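Local coordinates for protein LRA-12 (Uncultured bacterium, PDB 5AEB) that hydrolyses beta-lactam antibiotics, carbapenems among them, as a class B3 metallo-beta-lactamase with two zinc ions in its active site, at residues V7-V12 and T54-S59; L80-T83 and H89-A92. All coordinates share one frame; numbering follows the deposited sequence.

Contact 1 (V7-V12 and T54-S59); sequences VKEPTV and TGLAAS
Glu9 OE1 accepts the backbone N-H of Ala57 through its syn lone pair; the bond from Ala57 N to Glu9 OE1 is 3.0 Å long and nearly straight at 164°. The other oxygen, Glu9 OE2, takes a hydrogen bond of 2.7 Å from water 1. The same water accepts from Ala58 N at 3.0 Å. Two successive backbone N-H groups thus hold the carboxylate, one directly and one through water, which should fix its rotation. Glu9 reaches them because CG lies anti to its backbone N (chi1 -175°) and the chain runs on extended. The side chains of Glu9 and Leu56 cross at about a right angle, with Glu9 OE2 3.4 Å from Leu56 CB. Further along, Val12 and Leu56 meet tip to tip, Val12 CG2 standing 3.9 Å from Leu56 CD2. Tyr87 of helix 87-90 packs against Glu9, Val12 and Leu56. On its own side, Leu56 O accepts from both Ser59 N and Ser59 OG, which ties up the turn before helix 60-69. The contact lays the N-terminal arm of this class B3 enzyme over the loop after strand 48-52, with Leu56 beside the zinc ligand Asp88.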
loop_
_atom_site.group_PDB
_atom_site.type_symbol
_atom_site.label_atom_id
_atom_site.label_comp_id
_atom_site.label_asym_id
_atom_site.label_seq_id
_atom_site.Cartn_x
_atom_site.Cartn_y
_atom_site.Cartn_z
ATOM N N VAL A 7 -22.618 3.790 0.642
ATOM C CA VAL A 7 -21.343 3.016 0.827
ATOM C C VAL A 7 -21.488 1.941 1.904
ATOM O O VAL A 7 -21.795 2.238 3.051
ATOM C CB VAL A 7 -20.154 3.923 1.214
ATOM C CG1 VAL A 7 -18.916 3.088 1.553
ATOM C CG2 VAL A 7 -19.868 4.929 0.112
ATOM N N LYS A 8 -21.249 0.694 1.527
ATOM C CA LYS A 8 -21.289 -0.396 2.483
ATOM C C LYS A 8 -20.002 -1.195 2.474
ATOM O O LYS A 8 -19.723 -1.947 1.551
ATOM C CB LYS A 8 -22.498 -1.297 2.242
ATOM C CG LYS A 8 -23.809 -0.684 2.738
ATOM C CD LYS A 8 -24.782 -1.727 3.281
ATOM C CE LYS A 8 -25.646 -2.341 2.185
ATOM N NZ LYS A 8 -24.817 -3.061 1.172
ATOM N N GLU A 9 -19.209 -1.003 3.516
ATOM C CA GLU A 9 -17.979 -1.752 3.686
ATOM C C GLU A 9 -18.314 -3.222 3.914
ATOM O O GLU A 9 -19.128 -3.539 4.792
ATOM C CB GLU A 9 -17.213 -1.206 4.875
ATOM C CG GLU A 9 -15.855 -1.841 5.052
ATOM C CD GLU A 9 -14.956 -0.982 5.890
ATOM O OE1 GLU A 9 -14.340 -0.036 5.334
ATOM O OE2 GLU A 9 -14.895 -1.247 7.104
ATOM N N PRO A 10 -17.683 -4.125 3.132
ATOM C CA PRO A 10 -17.930 -5.561 3.298
ATOM C C PRO A 10 -17.592 -6.037 4.715
ATOM O O PRO A 10 -16.792 -5.396 5.405
ATOM C CB PRO A 10 -16.966 -6.199 2.285
ATOM C CG PRO A 10 -16.732 -5.119 1.288
ATOM C CD PRO A 10 -16.652 -3.878 2.116
ATOM N N THR A 11 -18.217 -7.142 5.131
ATOM C CA THR A 11 -17.962 -7.779 6.421
ATOM C C THR A 11 -16.479 -8.057 6.595
ATOM O O THR A 11 -15.840 -8.632 5.706
ATOM C CB THR A 11 -18.735 -9.115 6.529
ATOM O OG1 THR A 11 -20.140 -8.865 6.342
ATOM C CG2 THR A 11 -18.486 -9.815 7.873
ATOM N N VAL A 12 -15.931 -7.634 7.728
ATOM C CA VAL A 12 -14.534 -7.923 8.043
ATOM C C VAL A 12 -14.511 -8.978 9.135
ATOM O O VAL A 12 -14.981 -8.726 10.238
ATOM C CB VAL A 12 -13.745 -6.672 8.511
ATOM C CG1 VAL A 12 -12.308 -7.061 8.895
ATOM C CG2 VAL A 12 -13.767 -5.590 7.443
ATOM N N THR A 54 -4.666 3.862 3.823
ATOM C CA THR A 54 -5.358 3.897 5.127
ATOM C C THR A 54 -5.762 2.449 5.489
ATOM O O THR A 54 -5.337 1.497 4.838
ATOM C CB THR A 54 -6.629 4.789 5.090
ATOM O OG1 THR A 54 -7.650 4.131 4.322
ATOM C CG2 THR A 54 -6.329 6.117 4.461
ATOM N N GLY A 55 -6.520 2.278 6.565
ATOM C CA GLY A 55 -7.106 0.970 6.865
ATOM C C GLY A 55 -8.554 1.008 6.411
ATOM O O GLY A 55 -8.853 1.607 5.366
ATOM N N LEU A 56 -9.444 0.385 7.197
ATOM C CA LEU A 56 -10.887 0.415 6.917
ATOM C C LEU A 56 -11.488 1.800 7.185
ATOM O O LEU A 56 -10.799 2.687 7.667
ATOM C CB LEU A 56 -11.614 -0.640 7.767
ATOM C CG LEU A 56 -11.022 -2.047 7.666
ATOM C CD1 LEU A 56 -11.379 -2.910 8.879
ATOM C CD2 LEU A 56 -11.450 -2.697 6.353
ATOM N N ALA A 57 -12.789 1.960 6.920
ATOM C CA ALA A 57 -13.468 3.239 7.175
ATOM C C ALA A 57 -13.166 3.870 8.557
ATOM O O ALA A 57 -12.835 5.064 8.615
ATOM C CB ALA A 57 -14.971 3.142 6.905
ATOM N N ALA A 58 -13.199 3.074 9.633
ATOM C CA ALA A 58 -12.997 3.578 11.027
ATOM C C ALA A 58 -11.537 3.878 11.410
ATOM O O ALA A 58 -11.269 4.440 12.485
ATOM C CB ALA A 58 -13.621 2.612 12.045
ATOM N N SER A 59 -10.593 3.523 10.533
ATOM C CA SER A 59 -9.156 3.689 10.800
ATOM C C SER A 59 -8.652 5.156 10.833
ATOM O O SER A 59 -7.530 5.424 11.292
ATOM C CB SER A 59 -8.339 2.887 9.773
ATOM O OG SER A 59 -8.442 3.484 8.475
HETATM O O HOH W 1 -14.420 0.370 9.202
#

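Contact 2 (L80-T83 and H89-A92); sequences LLTT and HLGA. With ZN (zinc ion), chain C.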
loop_
_atom_site.group_PDB
_atom_site.type_symbol
_atom_site.label_atom_id
_atom_site.label_comp_id
_atom_site.label_asym_id
_atom_site.label_seq_id
_atom_site.Cartn_x
_atom_site.Cartn_y
_atom_site.Cartn_z
ATOM N N LEU A 80 -1.077 12.015 -0.565
ATOM C CA LEU A 80 -1.702 10.737 -0.256
ATOM C C LEU A 80 -1.462 9.779 -1.420
ATOM O O LEU A 80 -1.728 10.117 -2.589
ATOM C CB LEU A 80 -3.228 10.924 -0.056
ATOM C CG LEU A 80 -3.641 11.963 1.002
ATOM C CD1 LEU A 80 -5.140 12.201 0.970
ATOM C CD2 LEU A 80 -3.166 11.552 2.400
ATOM N N LEU A 81 -0.973 8.590 -1.091
ATOM C CA LEU A 81 -0.777 7.516 -2.054
ATOM C C LEU A 81 -1.483 6.226 -1.610
ATOM O O LEU A 81 -1.802 6.066 -0.427
ATOM C CB LEU A 81 0.718 7.248 -2.233
ATOM C CG LEU A 81 1.603 8.438 -2.634
ATOM C CD1 LEU A 81 3.078 8.067 -2.533
ATOM C CD2 LEU A 81 1.250 8.888 -4.046
ATOM N N THR A 82 -1.701 5.312 -2.555
ATOM C CA THR A 82 -2.130 3.968 -2.211
ATOM C C THR A 82 -1.453 2.946 -3.104
ATOM O O THR A 82 -1.142 3.239 -4.250
ATOM C CB THR A 82 -3.679 3.775 -2.263
ATOM O OG1 THR A 82 -4.044 2.437 -1.826
ATOM C CG2 THR A 82 -4.225 3.983 -3.704
ATOM N N THR A 83 -1.248 1.740 -2.584
ATOM C CA THR A 83 -0.714 0.649 -3.397
ATOM C C THR A 83 -1.789 -0.143 -4.172
ATOM O O THR A 83 -1.452 -1.040 -4.978
ATOM C CB THR A 83 0.065 -0.307 -2.504
ATOM O OG1 THR A 83 -0.782 -0.691 -1.407
ATOM C CG2 THR A 83 1.330 0.423 -1.952
ATOM N N HIS A 89 -7.475 -0.798 2.109
ATOM C CA HIS A 89 -6.385 0.180 1.991
ATOM C C HIS A 89 -6.809 1.565 1.611
ATOM O O HIS A 89 -5.959 2.470 1.557
ATOM C CB HIS A 89 -5.323 -0.333 1.034
ATOM C CG HIS A 89 -4.979 -1.784 1.268
ATOM N ND1 HIS A 89 -4.148 -2.169 2.234
ATOM C CD2 HIS A 89 -5.446 -2.946 0.653
ATOM C CE1 HIS A 89 -4.054 -3.520 2.226
ATOM N NE2 HIS A 89 -4.863 -3.991 1.264
ATOM N N LEU A 90 -8.119 1.746 1.359
ATOM C CA LEU A 90 -8.683 3.065 0.989
ATOM C C LEU A 90 -9.907 3.447 1.810
ATOM O O LEU A 90 -10.517 4.496 1.574
ATOM C CB LEU A 90 -9.088 3.075 -0.485
ATOM C CG LEU A 90 -8.029 3.143 -1.582
ATOM C CD1 LEU A 90 -8.714 3.270 -2.930
ATOM C CD2 LEU A 90 -7.136 4.339 -1.370
ATOM N N GLY A 91 -10.267 2.589 2.765
ATOM C CA GLY A 91 -11.425 2.820 3.621
ATOM C C GLY A 91 -11.537 4.234 4.181
ATOM O O GLY A 91 -12.631 4.837 4.136
ATOM N N ALA A 92 -10.426 4.791 4.674
ATOM C CA ALA A 92 -10.455 6.130 5.304
ATOM C C ALA A 92 -9.798 7.225 4.466
ATOM O O ALA A 92 -9.538 8.332 4.966
ATOM C CB ALA A 92 -9.838 6.097 6.705
HETATM ZN ZN ZN C . -5.383 -5.852 1.284
HETATM O O HOH W 2 -4.472 -7.013 0.109
HETATM O O HOH W 3 -6.511 -6.061 -0.265
#
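Thr82 meets Leu90 and His89 just after strand 77-81 ends. Ahead of it, Leu80 and Leu81 are still in the strand. Leu80 is bonded through its backbone to strand 103-107, and Leu81 to Ile51 and Asn53. Leu80 also packs on helix 93-100, while the CB of Leu81 points away from 89-92 and its side chain packs on Phe168.

The CB of Thr82 points toward 89-92, and its side chain crosses that of Leu90 at about a right angle. A single methyl, Leu90 CD2, does the touching. It lies 3.6 Å from Thr82 CB, 3.7 Å from Thr82 OG1 and 3.7 Å from Thr82 CG2, so it sits against all three atoms of the branch. The hydroxyl has polar partners elsewhere. OG1 stands anti to the backbone N of Thr82 (chi1 -176°) and has one proton for two acceptors, Asn53 OD1, the stronger partner, and Gln84 O. Against His89 it makes a looser approach, with Thr82 OG1 3.9 Å from His89 O. Asn53 OD1 also takes the N-H of Thr83, so one amide oxygen steadies both threonines.

This is the alpha-beta/beta-alpha fold of the metallo-beta-lactamases, in which the loop after this strand carries zinc ligands. Gln84, His86, Asp88 and His89 all follow within a few residues. Thr83 comes last, and its hydroxyl bonds to Ser226, the neighbour of the zinc ligand His227.

Across from Thr82, His89 sends its ring on to the metal. His89 NE2 binds the zinc ion at 1.9 Å. Water 2 and water 3 are modelled on the same metal, but they lie too close together to be certain as two separate waters. Asp88 and His227 complete the site, the rings of His89 and His227 meeting at about 90°.

The two contacts differ mainly in depth. Contact 1 is partly buried, its centre about 15 Å from the centre of the chain. The three touching residues of contact 2 are all buried, and its centre lies about 7 Å from that of the chain. The first joins two loops through a carboxylate, backbone N-H groups and a water, with one small apolar touch beside them. In the second, the loop residue after strand 77-81 meets the weakly bonded helix 87-90, mainly by van der Waals contact; the Thr82 hydroxyl bonds outside the contact and His89 NE2 binds zinc. They meet at Thr54: Thr54 OG1 probably bonds to Ala92 N at 2.9 Å. Helix 87-90 serves both, through Tyr87 and His89.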